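Local coordinates for protein putative 6-phosphogluconolactonase (Neisseria gonorrhoeae, PDB 3LHI) that probably hydrolyses 6-phosphogluconolactone to 6-phosphogluconate, the second step of the oxidative pentose phosphate pathway, at residues A[38-43]-A[83-88]; A[66-71]-A[140-145]. One frame throughout, in Å; residues are numbered along the deposited sequence.

Both contacts lie at the ends of neighbouring strands of the Rossmann-like sheet, with centres about 11 Å apart. Contact 1 sets the end of strand 36-40 and its following loop against helix 81-88. Contact 2 sets the end of strand 63-71 against the loop after strand 130-133. Strands 36-40 and 63-71 run parallel. Val40 O and Ala68 N, 2.8 Å apart, are probably hydrogen-bonded between them. Along the chain the order is 38-43, 66-71, 83-88, 140-145, so the segments of the two contacts are interleaved. The loops after strands 36-40 and 130-133 and the broken end of strand 63-71 are thereby gathered in one region, consistent with the active-site side in this family.

Contact 1: A[38-43]-A[83-88]; sequences LAVSGG and GLVREY. With EDO (1,2-ethanediol), chain C.
Gly42 and Gly43 belong to the glycine-rich loop after strand 36-40, and Leu84 of helix 81-88 packs against them. In relatives of this isomerase and lactonase family the equivalent loop helps to hold the sugar phosphate, and it probably does so here. The contact is apolar, and no hydrogen bond crosses it. One branch of Leu84 does most of the touching. Its CD2 meets Gly42 CA at 3.3 Å. The same CD2 lies 3.6 Å from Gly43 O, and CD1 is only slightly farther from that oxygen. Leu84 was modelled in two conformers, so the exact methyl distances are doubtful. Gly43 O is buried here and has no hydrogen-bonding partner in the model. Leu84 CG stands opposite the backbone N about the first torsion (chi1 175°), which carries CG toward the loop, and chi2 of 81° helps set CD2 against it. Gly43 has a positive phi of 80°, a conformation that glycine adopts easily.

A second touch lies deeper, at the strand. Val40 CG2 meets Val85 CG2 at 3.7 Å, one methyl from each side, and the two side chains meet at a slant. Both valines are buried.

Ethanediol, probably from the crystallisation liquor, sits by the same helix. Its O2 gives a hydrogen bond of 2.7 Å to Glu87 OE1. The same ethanediol O2 lies 3.4 Å from Leu84 CA. Glu87 CG rests over the centre of one face of the Tyr88 ring, 3.7 Å above the plane.

Tyr88 OH is hydrogen-bonded to Arg44 NH1, a further link from the helix to the loop. Helix 47-54 packs on both partners: Phe50 touches Val40, and Ile47 touches Leu84 and Tyr88. Strand 63-71 closes the contact through Leu67, which touches Val85.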
ATOM      1  N   LEU A  38      -8.492  -4.772  -2.457  1.00 10.43           N
ATOM      2  CA  LEU A  38      -7.209  -4.291  -2.960  1.00  9.97           C
ATOM      3  C   LEU A  38      -6.743  -3.117  -2.064  1.00 10.17           C
ATOM      4  O   LEU A  38      -7.519  -2.155  -1.832  1.00 11.27           O
ATOM      5  CB  LEU A  38      -7.461  -3.710  -4.363  1.00 11.41           C
ATOM      6  CG  LEU A  38      -6.309  -2.942  -5.030  1.00 10.25           C
ATOM      7  CD1 LEU A  38      -5.160  -3.921  -5.334  1.00 11.95           C
ATOM      8  CD2 LEU A  38      -6.737  -2.205  -6.286  1.00 11.48           C
ATOM      9  N   ALA A  39      -5.499  -3.171  -1.587  1.00 10.00           N
ATOM     10  CA  ALA A  39      -4.896  -2.050  -0.862  1.00  9.93           C
ATOM     11  C   ALA A  39      -3.755  -1.526  -1.739  1.00  9.51           C
ATOM     12  O   ALA A  39      -2.921  -2.286  -2.228  1.00 10.96           O
ATOM     13  CB  ALA A  39      -4.374  -2.502   0.535  1.00 10.91           C
ATOM     14  N   VAL A  40      -3.731  -0.200  -1.937  1.00  9.60           N
ATOM     15  CA  VAL A  40      -2.696   0.453  -2.721  1.00 10.36           C
ATOM     16  C   VAL A  40      -1.928   1.473  -1.877  1.00  9.03           C
ATOM     17  O   VAL A  40      -2.414   1.968  -0.867  1.00 10.55           O
ATOM     18  CB  VAL A  40      -3.303   1.154  -3.977  1.00  9.73           C
ATOM     19  CG1 VAL A  40      -4.051   0.111  -4.856  1.00 12.09           C
ATOM     20  CG2 VAL A  40      -4.242   2.313  -3.587  1.00 10.90           C
ATOM     21  N   SER A  41      -0.738   1.781  -2.385  1.00 10.73           N
ATOM     22  CA  SER A  41       0.128   2.792  -1.795  1.00 11.27           C
ATOM     23  C   SER A  41       0.072   4.081  -2.616  1.00 12.06           C
ATOM     24  O   SER A  41      -0.262   4.056  -3.808  1.00 12.95           O
ATOM     25  CB  SER A  41       1.549   2.252  -1.664  1.00 12.05           C
ATOM     26  OG  SER A  41       1.584   1.122  -0.799  1.00 12.61           O
ATOM     27  N   GLY A  42       0.486   5.190  -2.002  1.00 14.68           N
ATOM     28  CA  GLY A  42       0.431   6.490  -2.638  1.00 14.21           C
ATOM     29  C   GLY A  42       1.753   6.929  -3.182  1.00 14.55           C
ATOM     30  O   GLY A  42       2.590   6.145  -3.600  1.00 15.93           O
ATOM     31  N   GLY A  43       1.942   8.253  -3.269  1.00 18.01           N
ATOM     32  CA  GLY A  43       3.042   8.804  -4.030  1.00 19.20           C
ATOM     33  C   GLY A  43       2.809   8.850  -5.524  1.00 19.23           C
ATOM     34  O   GLY A  43       1.743   8.423  -6.022  1.00 17.90           O
ATOM     35  N   GLY A  83      -7.167  11.406  -1.612  1.00  9.77           N
ATOM     36  CA  GLY A  83      -7.344  12.294  -2.760  1.00 11.14           C
ATOM     37  C   GLY A  83      -6.615  11.816  -4.008  1.00 10.27           C
ATOM     38  O   GLY A  83      -7.131  11.889  -5.115  1.00 10.82           O
ATOM     39  N   LEU A  84      -5.404  11.316  -3.803  0.50 10.87           N
ATOM     40  CA  LEU A  84      -4.586  10.733  -4.872  0.50 10.49           C
ATOM     41  C   LEU A  84      -5.368   9.667  -5.586  0.50  9.35           C
ATOM     42  O   LEU A  84      -5.548   9.764  -6.802  0.50 10.20           O
ATOM     43  CB  LEU A  84      -3.282  10.124  -4.324  0.50 11.10           C
ATOM     44  CG  LEU A  84      -2.428   9.403  -5.351  0.50 12.41           C
ATOM     45  CD1 LEU A  84      -1.605  10.454  -6.123  0.50 15.89           C
ATOM     46  CD2 LEU A  84      -1.575   8.317  -4.596  0.50 14.38           C
ATOM     47  N   VAL A  85      -5.809   8.653  -4.822  1.00 10.12           N
ATOM     48  CA  VAL A  85      -6.489   7.507  -5.349  1.00 11.05           C
ATOM     49  C   VAL A  85      -7.811   7.906  -6.042  1.00 10.69           C
ATOM     50  O   VAL A  85      -8.163   7.358  -7.103  1.00 10.84           O
ATOM     51  CB  VAL A  85      -6.668   6.435  -4.264  1.00 12.63           C
ATOM     52  CG1 VAL A  85      -7.587   5.311  -4.709  1.00 20.58           C
ATOM     53  CG2 VAL A  85      -5.291   5.885  -3.869  1.00 14.25           C
ATOM     54  N   ARG A  86      -8.524   8.867  -5.488  1.00 10.48           N
ATOM     55  CA  ARG A  86      -9.726   9.358  -6.125  1.00 10.89           C
ATOM     56  C   ARG A  86      -9.399   9.998  -7.476  1.00 11.95           C
ATOM     57  O   ARG A  86     -10.147   9.806  -8.424  1.00 15.24           O
ATOM     58  CB  ARG A  86     -10.461  10.305  -5.213  1.00 10.57           C
ATOM     59  CG  ARG A  86     -11.225   9.534  -4.146  1.00 12.78           C
ATOM     60  CD  ARG A  86     -11.775  10.463  -3.054  1.00 12.92           C
ATOM     61  NE  ARG A  86     -12.628   9.716  -2.146  1.00 12.30           N
ATOM     62  CZ  ARG A  86     -13.084  10.180  -0.995  1.00 13.80           C
ATOM     63  NH1 ARG A  86     -12.709  11.343  -0.559  1.00 13.42           N
ATOM     64  NH2 ARG A  86     -13.941   9.442  -0.281  1.00 15.76           N
ATOM     65  N   GLU A  87      -8.293  10.711  -7.565  1.00 10.28           N
ATOM     66  CA  GLU A  87      -7.935  11.417  -8.808  1.00 11.30           C
ATOM     67  C   GLU A  87      -7.540  10.391  -9.877  1.00 11.80           C
ATOM     68  O   GLU A  87      -7.917  10.553 -11.037  1.00 12.74           O
ATOM     69  CB  GLU A  87      -6.804  12.404  -8.574  1.00 11.38           C
ATOM     70  CG  GLU A  87      -6.341  13.135  -9.846  1.00 13.81           C
ATOM     71  CD  GLU A  87      -5.466  14.339  -9.637  1.00 17.96           C
ATOM     72  OE1 GLU A  87      -4.989  14.587  -8.506  1.00 18.27           O
ATOM     73  OE2 GLU A  87      -5.281  15.064 -10.634  1.00 21.58           O
ATOM     74  N   TYR A  88      -6.744   9.386  -9.529  1.00 10.75           N
ATOM     75  CA  TYR A  88      -6.095   8.580 -10.534  1.00 10.61           C
ATOM     76  C   TYR A  88      -6.564   7.165 -10.687  1.00 10.84           C
ATOM     77  O   TYR A  88      -6.305   6.560 -11.709  1.00 12.65           O
ATOM     78  CB  TYR A  88      -4.586   8.628 -10.318  1.00 11.03           C
ATOM     79  CG  TYR A  88      -3.912   9.991 -10.433  1.00 11.99           C
ATOM     80  CD1 TYR A  88      -3.698  10.582 -11.666  1.00 11.01           C
ATOM     81  CD2 TYR A  88      -3.429  10.644  -9.305  1.00 12.35           C
ATOM     82  CE1 TYR A  88      -3.030  11.758 -11.767  1.00 13.32           C
ATOM     83  CE2 TYR A  88      -2.756  11.831  -9.418  1.00 11.84           C
ATOM     84  CZ  TYR A  88      -2.523  12.345 -10.663  1.00 13.84           C
ATOM     85  OH  TYR A  88      -1.781  13.533 -10.732  1.00 15.30           O
TER
HETATM   86  C1  EDO C 233      -4.180  15.567  -4.276  1.00 32.80           C
HETATM   87  O1  EDO C 233      -2.934  16.225  -4.665  1.00 32.09           O
HETATM   88  C2  EDO C 233      -4.869  14.742  -5.380  1.00 30.08           C
HETATM   89  O2  EDO C 233      -3.973  13.873  -6.105  1.00 23.69           O

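Contact 2: A[66-71]-A[140-145]; sequences TLADER and HTASIF
Asp69 and Ser143 form the tight part of this buried contact. Ser143 OG donates a hydrogen bond of 2.6 Å to Asp69 OD2. It meets the carboxylate on the anti side, 19° out of its plane. With chi1 at 68°, Asp69 CG is flanked by its own backbone N and C, and the carboxylate turns onto the loop. Asp69 CG comes to 3.5 Å from Ala142 C. Asp69 OD2 is also 3.3 Å from Ala142 O; both are acceptors, so this approach is probably unfavourable. Ser143 OG is gripped again by Arg175 NH1, which fixes the hydroxyl that holds Asp69.

The packing is looser at Ala68, whose CB is 4.4 Å from Ala142 CB. Toward the partly exposed side the segments separate. There His140 NE2 stays 5.6 Å from Asp69 OD2, with no direct bond. The His140 ring is held within its own loop: Phe145 CE1 sits 3.4 Å above its centre, Ala142 O lies in plane at its edge, and ND1 is hydrogen-bonded to Asp138 OD1. Asp138 and His140 probably belong to a family sequence signature that, in relatives, borders the active site.

Strand 175-178 backs the contact, since Ser143 N is hydrogen-bonded to Ser177 OG. Strand 36-40 flanks Ala68, and Asn81 ND2, at the start of helix 81-88, is hydrogen-bonded to Asp69 O.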
ATOM      1  N   THR A  66      -8.755   0.208  -0.830  1.00 11.31           N
ATOM      2  CA  THR A  66      -8.306   0.968   0.305  1.00 11.48           C
ATOM      3  C   THR A  66      -6.811   1.252   0.155  1.00 10.60           C
ATOM      4  O   THR A  66      -6.204   1.014  -0.885  1.00 11.11           O
ATOM      5  CB  THR A  66      -8.592   0.176   1.595  1.00 11.65           C
ATOM      6  OG1 THR A  66      -8.524   1.066   2.738  1.00 13.03           O
ATOM      7  CG2 THR A  66      -7.665  -1.053   1.813  1.00 14.78           C
ATOM      8  N   LEU A  67      -6.250   1.812   1.215  1.00 11.31           N
ATOM      9  CA  LEU A  67      -4.857   2.210   1.270  1.00 11.00           C
ATOM     10  C   LEU A  67      -3.995   1.372   2.170  1.00 10.24           C
ATOM     11  O   LEU A  67      -4.466   0.936   3.226  1.00 13.03           O
ATOM     12  CB  LEU A  67      -4.784   3.652   1.794  1.00 11.36           C
ATOM     13  CG  LEU A  67      -5.489   4.699   0.990  1.00 13.99           C
ATOM     14  CD1 LEU A  67      -5.592   6.042   1.724  1.00 15.75           C
ATOM     15  CD2 LEU A  67      -4.786   4.863  -0.322  1.00 15.69           C
ATOM     16  N   ALA A  68      -2.741   1.223   1.806  1.00 10.28           N
ATOM     17  CA  ALA A  68      -1.746   0.580   2.684  1.00 10.39           C
ATOM     18  C   ALA A  68      -1.373   1.521   3.834  1.00 11.04           C
ATOM     19  O   ALA A  68      -0.941   1.049   4.898  1.00 11.45           O
ATOM     20  CB  ALA A  68      -0.490   0.250   1.889  1.00 13.03           C
ATOM     21  N   ASP A  69      -1.512   2.832   3.614  1.00  9.77           N
ATOM     22  CA  ASP A  69      -1.136   3.836   4.576  1.00 10.16           C
ATOM     23  C   ASP A  69      -1.743   5.156   4.148  1.00 10.48           C
ATOM     24  O   ASP A  69      -2.041   5.351   2.965  1.00 11.20           O
ATOM     25  CB  ASP A  69       0.385   3.960   4.803  1.00 10.80           C
ATOM     26  CG  ASP A  69       1.123   4.494   3.619  1.00 12.49           C
ATOM     27  OD1 ASP A  69       0.999   3.922   2.534  1.00 17.17           O
ATOM     28  OD2 ASP A  69       1.887   5.470   3.778  1.00 13.56           O
ATOM     29  N   GLU A  70      -1.931   6.053   5.117  1.00 10.15           N
ATOM     30  CA  GLU A  70      -2.530   7.355   4.839  1.00 10.11           C
ATOM     31  C   GLU A  70      -1.916   8.393   5.728  1.00 10.43           C
ATOM     32  O   GLU A  70      -1.515   8.136   6.867  1.00 11.77           O
ATOM     33  CB  GLU A  70      -4.042   7.286   4.980  1.00 11.68           C
ATOM     34  CG  GLU A  70      -4.837   8.571   4.778  1.00 11.52           C
ATOM     35  CD  GLU A  70      -4.682   9.256   3.425  1.00 11.87           C
ATOM     36  OE1 GLU A  70      -3.553   9.592   3.063  1.00 12.08           O
ATOM     37  OE2 GLU A  70      -5.695   9.457   2.759  1.00 14.15           O
ATOM     38  N   ARG A  71      -1.813   9.610   5.189  1.00 10.76           N
ATOM     39  CA  ARG A  71      -1.448  10.802   5.943  1.00 10.12           C
ATOM     40  C   ARG A  71      -2.663  11.288   6.659  1.00 10.78           C
ATOM     41  O   ARG A  71      -3.772  11.370   6.079  1.00 12.07           O
ATOM     42  CB  ARG A  71      -0.906  11.870   4.974  1.00 11.28           C
ATOM     43  CG  ARG A  71       0.389  11.567   4.271  1.00 11.96           C
ATOM     44  CD  ARG A  71       0.302  10.531   3.175  1.00 12.73           C
ATOM     45  NE  ARG A  71       1.581  10.351   2.532  1.00 12.55           N
ATOM     46  CZ  ARG A  71       2.110  11.204   1.653  1.00 14.11           C
ATOM     47  NH1 ARG A  71       1.423  12.243   1.211  1.00 14.43           N
ATOM     48  NH2 ARG A  71       3.303  10.922   1.164  1.00 17.17           N
ATOM     49  N   HIS A 140      11.737   2.460   3.807  1.00 12.52           N
ATOM     50  CA  HIS A 140      10.448   2.270   4.449  1.00 13.01           C
ATOM     51  C   HIS A 140       9.426   1.767   3.451  1.00 13.07           C
ATOM     52  O   HIS A 140       9.582   1.941   2.253  1.00 14.32           O
ATOM     53  CB  HIS A 140       9.939   3.537   5.150  1.00 13.71           C
ATOM     54  CG  HIS A 140       9.104   4.436   4.306  1.00 14.18           C
ATOM     55  ND1 HIS A 140       9.630   5.369   3.440  1.00 15.77           N
ATOM     56  CD2 HIS A 140       7.754   4.538   4.209  1.00 15.37           C
ATOM     57  CE1 HIS A 140       8.631   6.027   2.868  1.00 16.21           C
ATOM     58  NE2 HIS A 140       7.482   5.522   3.300  1.00 16.70           N
ATOM     59  N   THR A 141       8.386   1.151   3.981  1.00 11.91           N
ATOM     60  CA  THR A 141       7.234   0.740   3.188  1.00 12.25           C
ATOM     61  C   THR A 141       5.974   1.043   3.976  1.00 12.11           C
ATOM     62  O   THR A 141       6.035   1.240   5.178  1.00 11.76           O
ATOM     63  CB  THR A 141       7.327  -0.719   2.771  1.00 13.08           C
ATOM     64  OG1 THR A 141       6.399  -1.015   1.734  1.00 12.29           O
ATOM     65  CG2 THR A 141       7.142  -1.709   3.924  1.00 14.91           C
ATOM     66  N   ALA A 142       4.813   1.076   3.299  1.00 10.76           N
ATOM     67  CA  ALA A 142       3.618   1.636   3.918  1.00 10.61           C
ATOM     68  C   ALA A 142       4.014   2.911   4.667  1.00 10.67           C
ATOM     69  O   ALA A 142       4.696   3.731   4.053  1.00 11.64           O
ATOM     70  CB  ALA A 142       2.896   0.556   4.741  1.00 11.74           C
ATOM     71  N   SER A 143       3.559   3.118   5.897  1.00 10.87           N
ATOM     72  CA  SER A 143       4.119   4.175   6.710  1.00  9.64           C
ATOM     73  C   SER A 143       4.824   3.528   7.910  1.00 10.16           C
ATOM     74  O   SER A 143       4.831   4.097   9.015  1.00 11.26           O
ATOM     75  CB  SER A 143       3.092   5.234   7.102  1.00 10.58           C
ATOM     76  OG  SER A 143       2.884   6.198   6.061  1.00 11.39           O
ATOM     77  N   ILE A 144       5.531   2.426   7.662  1.00 11.46           N
ATOM     78  CA  ILE A 144       6.404   1.824   8.666  1.00 11.34           C
ATOM     79  C   ILE A 144       7.803   2.429   8.464  1.00 12.12           C
ATOM     80  O   ILE A 144       8.610   1.958   7.684  1.00 13.06           O
ATOM     81  CB  ILE A 144       6.425   0.307   8.568  1.00 11.26           C
ATOM     82  CG1 ILE A 144       5.008  -0.235   8.640  1.00 12.49           C
ATOM     83  CG2 ILE A 144       7.322  -0.256   9.681  1.00 12.83           C
ATOM     84  CD1 ILE A 144       4.906  -1.780   8.359  1.00 15.05           C
ATOM     85  N   PHE A 145       7.993   3.557   9.112  1.00 12.16           N
ATOM     86  CA  PHE A 145       9.204   4.341   9.001  1.00 12.66           C
ATOM     87  C   PHE A 145      10.233   3.920  10.085  1.00 12.23           C
ATOM     88  O   PHE A 145       9.845   3.673  11.225  1.00 13.35           O
ATOM     89  CB  PHE A 145       8.892   5.820   9.200  1.00 13.79           C
ATOM     90  CG  PHE A 145       8.284   6.496   7.988  1.00 12.21           C
ATOM     91  CD1 PHE A 145       9.098   7.079   7.062  1.00 13.69           C
ATOM     92  CD2 PHE A 145       6.896   6.552   7.803  1.00 12.62           C
ATOM     93  CE1 PHE A 145       8.536   7.716   5.935  1.00 13.83           C
ATOM     94  CE2 PHE A 145       6.343   7.151   6.700  1.00 12.82           C
ATOM     95  CZ  PHE A 145       7.171   7.747   5.753  1.00 13.25           C
TER